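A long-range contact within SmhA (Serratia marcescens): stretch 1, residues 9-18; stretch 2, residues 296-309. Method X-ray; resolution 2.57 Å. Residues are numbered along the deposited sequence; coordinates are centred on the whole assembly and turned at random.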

ATOM      1  N   LEU A   9      -7.142  16.033  23.027  1.00 75.16           N
ATOM      2  CA  LEU A   9      -6.270  16.730  22.041  1.00 73.94           C
ATOM      3  C   LEU A   9      -5.334  15.709  21.375  1.00 71.48           C
ATOM      4  O   LEU A   9      -4.325  16.133  20.773  1.00 71.62           O
ATOM      5  CB  LEU A   9      -5.470  17.826  22.757  1.00 75.79           C
ATOM      6  CG  LEU A   9      -6.266  18.973  23.366  1.00 76.82           C
ATOM      7  CD1 LEU A   9      -5.360  19.923  24.132  1.00 78.26           C
ATOM      8  CD2 LEU A   9      -7.005  19.719  22.284  1.00 75.87           C
ATOM      9  N   SER A  10      -5.667  14.422  21.447  1.00 69.26           N
ATOM     10  CA  SER A  10      -4.838  13.303  20.928  1.00 67.62           C
ATOM     11  C   SER A  10      -5.000  13.159  19.415  1.00 66.06           C
ATOM     12  O   SER A  10      -5.942  13.710  18.817  1.00 65.15           O
ATOM     13  CB  SER A  10      -5.211  11.998  21.596  1.00 67.47           C
ATOM     14  OG  SER A  10      -6.367  11.412  20.997  1.00 65.50           O
ATOM     15  N   PRO A  11      -4.070  12.415  18.778  1.00 63.92           N
ATOM     16  CA  PRO A  11      -4.169  12.051  17.369  1.00 64.10           C
ATOM     17  C   PRO A  11      -5.255  11.010  17.083  1.00 64.76           C
ATOM     18  O   PRO A  11      -5.413  10.643  15.960  1.00 63.69           O
ATOM     19  CB  PRO A  11      -2.842  11.365  17.017  1.00 63.38           C
ATOM     20  CG  PRO A  11      -1.933  11.614  18.202  1.00 64.76           C
ATOM     21  CD  PRO A  11      -2.819  11.955  19.377  1.00 64.79           C
ATOM     22  N   GLN A  12      -5.916  10.509  18.121  1.00 68.91           N
ATOM     23  CA  GLN A  12      -6.939   9.440  18.002  1.00 70.76           C
ATOM     24  C   GLN A  12      -6.274   8.263  17.295  1.00 69.75           C
ATOM     25  O   GLN A  12      -5.080   8.068  17.519  1.00 70.57           O
ATOM     26  CB  GLN A  12      -8.196  10.041  17.362  1.00 71.54           C
ATOM     27  CG  GLN A  12      -8.605  11.307  18.102  1.00 72.52           C
ATOM     28  CD  GLN A  12     -10.069  11.614  18.090  1.00 72.28           C
ATOM     29  OE1 GLN A  12     -10.895  10.774  17.794  1.00 72.49           O
ATOM     30  NE2 GLN A  12     -10.383  12.843  18.444  1.00 75.59           N
ATOM     31  N   THR A  13      -6.979   7.545  16.428  1.00 70.16           N
ATOM     32  CA  THR A  13      -6.419   6.336  15.761  1.00 70.11           C
ATOM     33  C   THR A  13      -5.644   6.712  14.494  1.00 69.85           C
ATOM     34  O   THR A  13      -5.429   5.803  13.695  1.00 71.87           O
ATOM     35  CB  THR A  13      -7.513   5.302  15.452  1.00 69.95           C
ATOM     36  OG1 THR A  13      -8.401   5.845  14.472  1.00 69.22           O
ATOM     37  CG2 THR A  13      -8.278   4.887  16.689  1.00 70.92           C
ATOM     38  N   LEU A  14      -5.208   7.968  14.312  1.00 68.98           N
ATOM     39  CA  LEU A  14      -4.416   8.385  13.119  1.00 67.36           C
ATOM     40  C   LEU A  14      -3.127   7.564  12.990  1.00 67.75           C
ATOM     41  O   LEU A  14      -2.799   7.190  11.848  1.00 65.88           O
ATOM     42  CB  LEU A  14      -4.063   9.875  13.190  1.00 67.30           C
ATOM     43  CG  LEU A  14      -5.160  10.862  12.787  1.00 66.22           C
ATOM     44  CD1 LEU A  14      -4.677  12.282  12.960  1.00 66.67           C
ATOM     45  CD2 LEU A  14      -5.596  10.668  11.339  1.00 65.46           C
ATOM     46  N   MET A  15      -2.410   7.312  14.087  1.00 69.01           N
ATOM     47  CA  MET A  15      -1.100   6.614  14.023  1.00 69.33           C
ATOM     48  C   MET A  15      -1.313   5.233  13.408  1.00 68.83           C
ATOM     49  O   MET A  15      -0.672   4.940  12.390  1.00 68.28           O
ATOM     50  CB  MET A  15      -0.433   6.493  15.394  1.00 70.39           C
ATOM     51  CG  MET A  15       0.969   5.933  15.300  1.00 71.73           C
ATOM     52  SD  MET A  15       1.929   6.072  16.822  1.00 75.06           S
ATOM     53  CE  MET A  15       3.183   4.825  16.541  1.00 76.66           C
ATOM     54  N   ALA A  16      -2.220   4.447  13.988  1.00 69.50           N
ATOM     55  CA  ALA A  16      -2.546   3.081  13.530  1.00 70.40           C
ATOM     56  C   ALA A  16      -3.115   3.137  12.106  1.00 70.46           C
ATOM     57  O   ALA A  16      -2.737   2.323  11.261  1.00 70.22           O
ATOM     58  CB  ALA A  16      -3.519   2.446  14.486  1.00 71.22           C
ATOM     59  N   MET A  17      -4.013   4.074  11.850  1.00 70.79           N
ATOM     60  CA  MET A  17      -4.695   4.220  10.549  1.00 71.49           C
ATOM     61  C   MET A  17      -3.653   4.451   9.457  1.00 70.21           C
ATOM     62  O   MET A  17      -3.817   3.847   8.404  1.00 72.70           O
ATOM     63  CB  MET A  17      -5.711   5.362  10.580  1.00 73.50           C
ATOM     64  CG  MET A  17      -6.679   5.335   9.418  1.00 74.94           C
ATOM     65  SD  MET A  17      -8.269   5.900   9.917  1.00 80.80           S
ATOM     66  CE  MET A  17      -8.819   4.448  10.817  1.00 82.10           C
ATOM     67  N   HIS A  18      -2.615   5.260   9.704  1.00 67.12           N
ATOM     68  CA  HIS A  18      -1.528   5.542   8.726  1.00 65.32           C
ATOM     69  C   HIS A  18      -0.684   4.277   8.536  1.00 64.79           C
ATOM     70  O   HIS A  18      -0.322   3.982   7.385  1.00 66.70           O
ATOM     71  CB  HIS A  18      -0.679   6.755   9.132  1.00 66.17           C
ATOM     72  CG  HIS A  18      -1.229   8.086   8.729  1.00 65.75           C
ATOM     73  ND1 HIS A  18      -2.042   8.825   9.537  1.00 64.75           N
ATOM     74  CD2 HIS A  18      -1.076   8.823   7.604  1.00 66.39           C
ATOM     75  CE1 HIS A  18      -2.357   9.960   8.925  1.00 65.92           C
ATOM     76  NE2 HIS A  18      -1.760  10.000   7.752  1.00 65.31           N
ATOM     77  N   GLN A 296      -9.626   1.062   0.494  1.00 66.09           N
ATOM     78  CA  GLN A 296     -10.506   0.773   1.658  1.00 66.94           C
ATOM     79  C   GLN A 296      -9.918   1.341   2.958  1.00 67.06           C
ATOM     80  O   GLN A 296     -10.702   1.879   3.760  1.00 66.32           O
ATOM     81  CB  GLN A 296     -10.803  -0.721   1.779  1.00 67.27           C
ATOM     82  CG  GLN A 296     -11.911  -1.186   0.842  1.00 69.39           C
ATOM     83  CD  GLN A 296     -12.011  -2.687   0.700  1.00 70.94           C
ATOM     84  OE1 GLN A 296     -11.259  -3.451   1.304  1.00 71.61           O
ATOM     85  NE2 GLN A 296     -12.939  -3.134  -0.130  1.00 71.22           N
ATOM     86  N   ARG A 297      -8.610   1.231   3.184  1.00 68.02           N
ATOM     87  CA  ARG A 297      -7.973   1.767   4.421  1.00 69.65           C
ATOM     88  C   ARG A 297      -7.999   3.292   4.372  1.00 68.74           C
ATOM     89  O   ARG A 297      -8.168   3.901   5.426  1.00 68.89           O
ATOM     90  CB  ARG A 297      -6.530   1.296   4.587  1.00 72.46           C
ATOM     91  CG  ARG A 297      -6.377  -0.213   4.628  1.00 76.42           C
ATOM     92  CD  ARG A 297      -7.069  -0.909   5.789  1.00 80.78           C
ATOM     93  NE  ARG A 297      -7.253  -2.321   5.414  1.00 85.22           N
ATOM     94  CZ  ARG A 297      -6.271  -3.241   5.337  1.00 86.88           C
ATOM     95  NH1 ARG A 297      -4.998  -2.920   5.599  1.00 86.35           N
ATOM     96  NH2 ARG A 297      -6.593  -4.476   4.984  1.00 85.08           N
ATOM     97  N   MET A 298      -7.865   3.860   3.173  1.00 68.00           N
ATOM     98  CA  MET A 298      -7.843   5.320   2.910  1.00 67.11           C
ATOM     99  C   MET A 298      -9.247   5.902   3.093  1.00 66.06           C
ATOM    100  O   MET A 298      -9.340   7.086   3.432  1.00 66.24           O
ATOM    101  CB  MET A 298      -7.384   5.558   1.477  1.00 67.30           C
ATOM    102  CG  MET A 298      -7.131   7.010   1.130  1.00 69.29           C
ATOM    103  SD  MET A 298      -5.876   7.897   2.047  1.00 67.85           S
ATOM    104  CE  MET A 298      -4.715   6.554   2.178  1.00 69.02           C
ATOM    105  N   ALA A 299     -10.302   5.108   2.917  1.00 64.57           N
ATOM    106  CA  ALA A 299     -11.708   5.559   3.039  1.00 65.17           C
ATOM    107  C   ALA A 299     -11.981   6.082   4.457  1.00 66.38           C
ATOM    108  O   ALA A 299     -12.789   7.007   4.608  1.00 69.82           O
ATOM    109  CB  ALA A 299     -12.641   4.431   2.723  1.00 64.80           C
ATOM    110  N   LEU A 300     -11.304   5.558   5.466  1.00 66.08           N
ATOM    111  CA  LEU A 300     -11.559   5.899   6.889  1.00 67.54           C
ATOM    112  C   LEU A 300     -10.740   7.128   7.326  1.00 66.61           C
ATOM    113  O   LEU A 300     -11.066   7.696   8.396  1.00 67.59           O
ATOM    114  CB  LEU A 300     -11.227   4.699   7.782  1.00 68.24           C
ATOM    115  CG  LEU A 300     -11.720   3.308   7.372  1.00 68.41           C
ATOM    116  CD1 LEU A 300     -11.070   2.267   8.276  1.00 68.62           C
ATOM    117  CD2 LEU A 300     -13.243   3.198   7.395  1.00 68.19           C
ATOM    118  N   LEU A 301      -9.737   7.548   6.547  1.00 64.01           N
ATOM    119  CA  LEU A 301      -8.787   8.622   6.954  1.00 63.79           C
ATOM    120  C   LEU A 301      -9.489   9.983   7.062  1.00 65.18           C
ATOM    121  O   LEU A 301      -9.280  10.679   8.055  1.00 66.14           O
ATOM    122  CB  LEU A 301      -7.612   8.665   5.981  1.00 61.99           C
ATOM    123  CG  LEU A 301      -6.487   9.627   6.362  1.00 61.46           C
ATOM    124  CD1 LEU A 301      -5.896   9.304   7.715  1.00 61.19           C
ATOM    125  CD2 LEU A 301      -5.400   9.608   5.320  1.00 61.39           C
ATOM    126  N   PRO A 302     -10.304  10.431   6.075  1.00 63.90           N
ATOM    127  CA  PRO A 302     -10.990  11.713   6.181  1.00 64.99           C
ATOM    128  C   PRO A 302     -11.805  11.812   7.487  1.00 67.16           C
ATOM    129  O   PRO A 302     -11.685  12.782   8.201  1.00 67.42           O
ATOM    130  CB  PRO A 302     -11.899  11.714   4.938  1.00 65.70           C
ATOM    131  CG  PRO A 302     -11.204  10.821   3.950  1.00 64.71           C
ATOM    132  CD  PRO A 302     -10.617   9.740   4.824  1.00 63.60           C
ATOM    133  N   THR A 303     -12.606  10.786   7.785  1.00 67.52           N
ATOM    134  CA  THR A 303     -13.403  10.679   9.029  1.00 67.87           C
ATOM    135  C   THR A 303     -12.486  10.876  10.241  1.00 66.73           C
ATOM    136  O   THR A 303     -12.858  11.652  11.128  1.00 66.95           O
ATOM    137  CB  THR A 303     -14.128   9.329   9.081  1.00 68.88           C
ATOM    138  OG1 THR A 303     -14.860   9.246   7.857  1.00 69.93           O
ATOM    139  CG2 THR A 303     -15.001   9.154  10.309  1.00 69.25           C
ATOM    140  N   GLU A 304     -11.321  10.226  10.274  1.00 65.34           N
ATOM    141  CA  GLU A 304     -10.407  10.321  11.437  1.00 65.92           C
ATOM    142  C   GLU A 304      -9.864  11.744  11.567  1.00 64.72           C
ATOM    143  O   GLU A 304      -9.737  12.185  12.708  1.00 65.62           O
ATOM    144  CB  GLU A 304      -9.325   9.246  11.434  1.00 67.18           C
ATOM    145  CG  GLU A 304      -9.791   7.979  12.151  1.00 70.45           C
ATOM    146  CD  GLU A 304      -9.993   8.083  13.659  1.00 73.59           C
ATOM    147  OE1 GLU A 304      -9.109   8.632  14.342  1.00 76.74           O
ATOM    148  OE2 GLU A 304     -11.027   7.607  14.155  1.00 76.43           O
ATOM    149  N   TRP A 305      -9.589  12.466  10.482  1.00 62.88           N
ATOM    150  CA  TRP A 305      -9.150  13.879  10.606  1.00 62.59           C
ATOM    151  C   TRP A 305     -10.327  14.698  11.148  1.00 65.60           C
ATOM    152  O   TRP A 305     -10.116  15.543  12.043  1.00 65.83           O
ATOM    153  CB  TRP A 305      -8.564  14.456   9.303  1.00 60.83           C
ATOM    154  CG  TRP A 305      -7.085  14.244   9.140  1.00 58.43           C
ATOM    155  CD1 TRP A 305      -6.439  13.486   8.209  1.00 57.29           C
ATOM    156  CD2 TRP A 305      -6.062  14.792   9.988  1.00 57.80           C
ATOM    157  NE1 TRP A 305      -5.085  13.538   8.411  1.00 57.50           N
ATOM    158  CE2 TRP A 305      -4.832  14.330   9.499  1.00 57.71           C
ATOM    159  CE3 TRP A 305      -6.075  15.620  11.116  1.00 57.89           C
ATOM    160  CZ2 TRP A 305      -3.632  14.673  10.106  1.00 58.62           C
ATOM    161  CZ3 TRP A 305      -4.888  15.961  11.705  1.00 58.53           C
ATOM    162  CH2 TRP A 305      -3.684  15.492  11.204  1.00 58.60           C
ATOM    163  N   GLY A 306     -11.531  14.423  10.652  1.00 67.36           N
ATOM    164  CA  GLY A 306     -12.785  15.057  11.100  1.00 69.59           C
ATOM    165  C   GLY A 306     -13.014  14.872  12.580  1.00 69.46           C
ATOM    166  O   GLY A 306     -13.559  15.807  13.193  1.00 71.09           O
ATOM    167  N   LYS A 307     -12.615  13.722  13.137  1.00 68.12           N
ATOM    168  CA  LYS A 307     -12.724  13.439  14.592  1.00 69.03           C
ATOM    169  C   LYS A 307     -11.770  14.357  15.364  1.00 69.39           C
ATOM    170  O   LYS A 307     -12.166  14.811  16.453  1.00 67.78           O
ATOM    171  CB  LYS A 307     -12.459  11.967  14.905  1.00 69.51           C
ATOM    172  CG  LYS A 307     -13.616  11.029  14.583  1.00 70.89           C
ATOM    173  CD  LYS A 307     -13.485   9.642  15.194  1.00 71.75           C
ATOM    174  CE  LYS A 307     -14.834   8.952  15.318  1.00 73.37           C
ATOM    175  NZ  LYS A 307     -14.703   7.507  15.615  1.00 73.69           N
ATOM    176  N   VAL A 308     -10.566  14.613  14.832  1.00 69.63           N
ATOM    177  CA  VAL A 308      -9.572  15.538  15.453  1.00 68.95           C
ATOM    178  C   VAL A 308     -10.151  16.955  15.397  1.00 69.89           C
ATOM    179  O   VAL A 308      -9.982  17.701  16.382  1.00 72.78           O
ATOM    180  CB  VAL A 308      -8.200  15.473  14.761  1.00 67.48           C
ATOM    181  CG1 VAL A 308      -7.212  16.485  15.326  1.00 68.37           C
ATOM    182  CG2 VAL A 308      -7.620  14.081  14.860  1.00 67.20           C
ATOM    183  N   ALA A 309     -10.812  17.308  14.292  1.00 67.84           N
ATOM    184  CA  ALA A 309     -11.426  18.639  14.089  1.00 67.68           C
ATOM    185  C   ALA A 309     -12.512  18.860  15.151  1.00 67.99           C
ATOM    186  O   ALA A 309     -12.458  19.902  15.824  1.00 67.62           O
ATOM    187  CB  ALA A 309     -11.965  18.764  12.689  1.00 67.09           C
TER

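Residues 9-18 and 296-309 lie at least 280 positions apart wherever they touch, yet they bury 597 Å² between them. The helix that begins at Leu 14 runs nearly antiparallel to the helix through residues 301-309, their directions differing by 167° and their axes approaching to 10.6 Å. The pairing therefore runs in reverse: judged by CA atoms, Pro 11 lies nearest Val 308, Leu 14 nearest Glu 304 and Met 17 nearest Leu 301.

Apolar packing makes up much of the contact, and Leu 14 is its centre. Its side chain fits as a knob into a hole formed by Leu 301, Glu 304, Trp 305 and Val 308, residues spaced as successive turns of a helix provide. Although its CA-to-CB bond points sideways, the m,t rotamer carries both methyls across. Leu 14 CD1 sits over the face of the Trp 305 six-membered ring, 3.7 Å from its centroid and only 7° off the normal, a CH-pi contact; Leu 14 CD1 also lies 3.9 Å from Val 308 CG2. Leu 14 CD2 lies 3.9 Å from Leu 301 CD1. A branched leucine suits this pocket because its two methyls reach different walls, while the broad indole supplies a flat one.

One turn on, Met 17 points toward the partner and covers its surface near Leu 300 and Leu 301. Its long, unbranched chain places Met 17 SD 3.8 Å from Leu 300 CB and 3.4 Å from Glu 304 CG, so the methylene part of the glutamate also serves as packing surface. The buried His 18 adds its ring, with His 18 CE1 3.8 Å from Leu 301 CD1. That ring is held by a hydrogen bond within its own stretch, from His 18 ND1 to Leu 14 O (2.9 Å), which satisfies a polar nitrogen beside the apolar cluster.

The polar contribution centres on Glu 304, which is buried, points toward stretch 1 and is long enough for its carboxylate to reach the start of the opposing helix. There Thr 13 N donates a hydrogen bond to Glu 304 OE1 at 3.2 Å, with an angle of 137°. Thr 13 occupies the N-cap position but makes no capping bond with its own side chain. Within stretch 2, Lys 307 NZ forms a long salt bridge to Glu 304 OE2 (4.0 Å).

Gln 12 extends the contact toward Lys 307: Gln 12 CB lies 3.5 Å from Glu 304 OE1, and the extended side chain (chi2 t) brings Gln 12 NE2 within 3.3 Å of Lys 307 O.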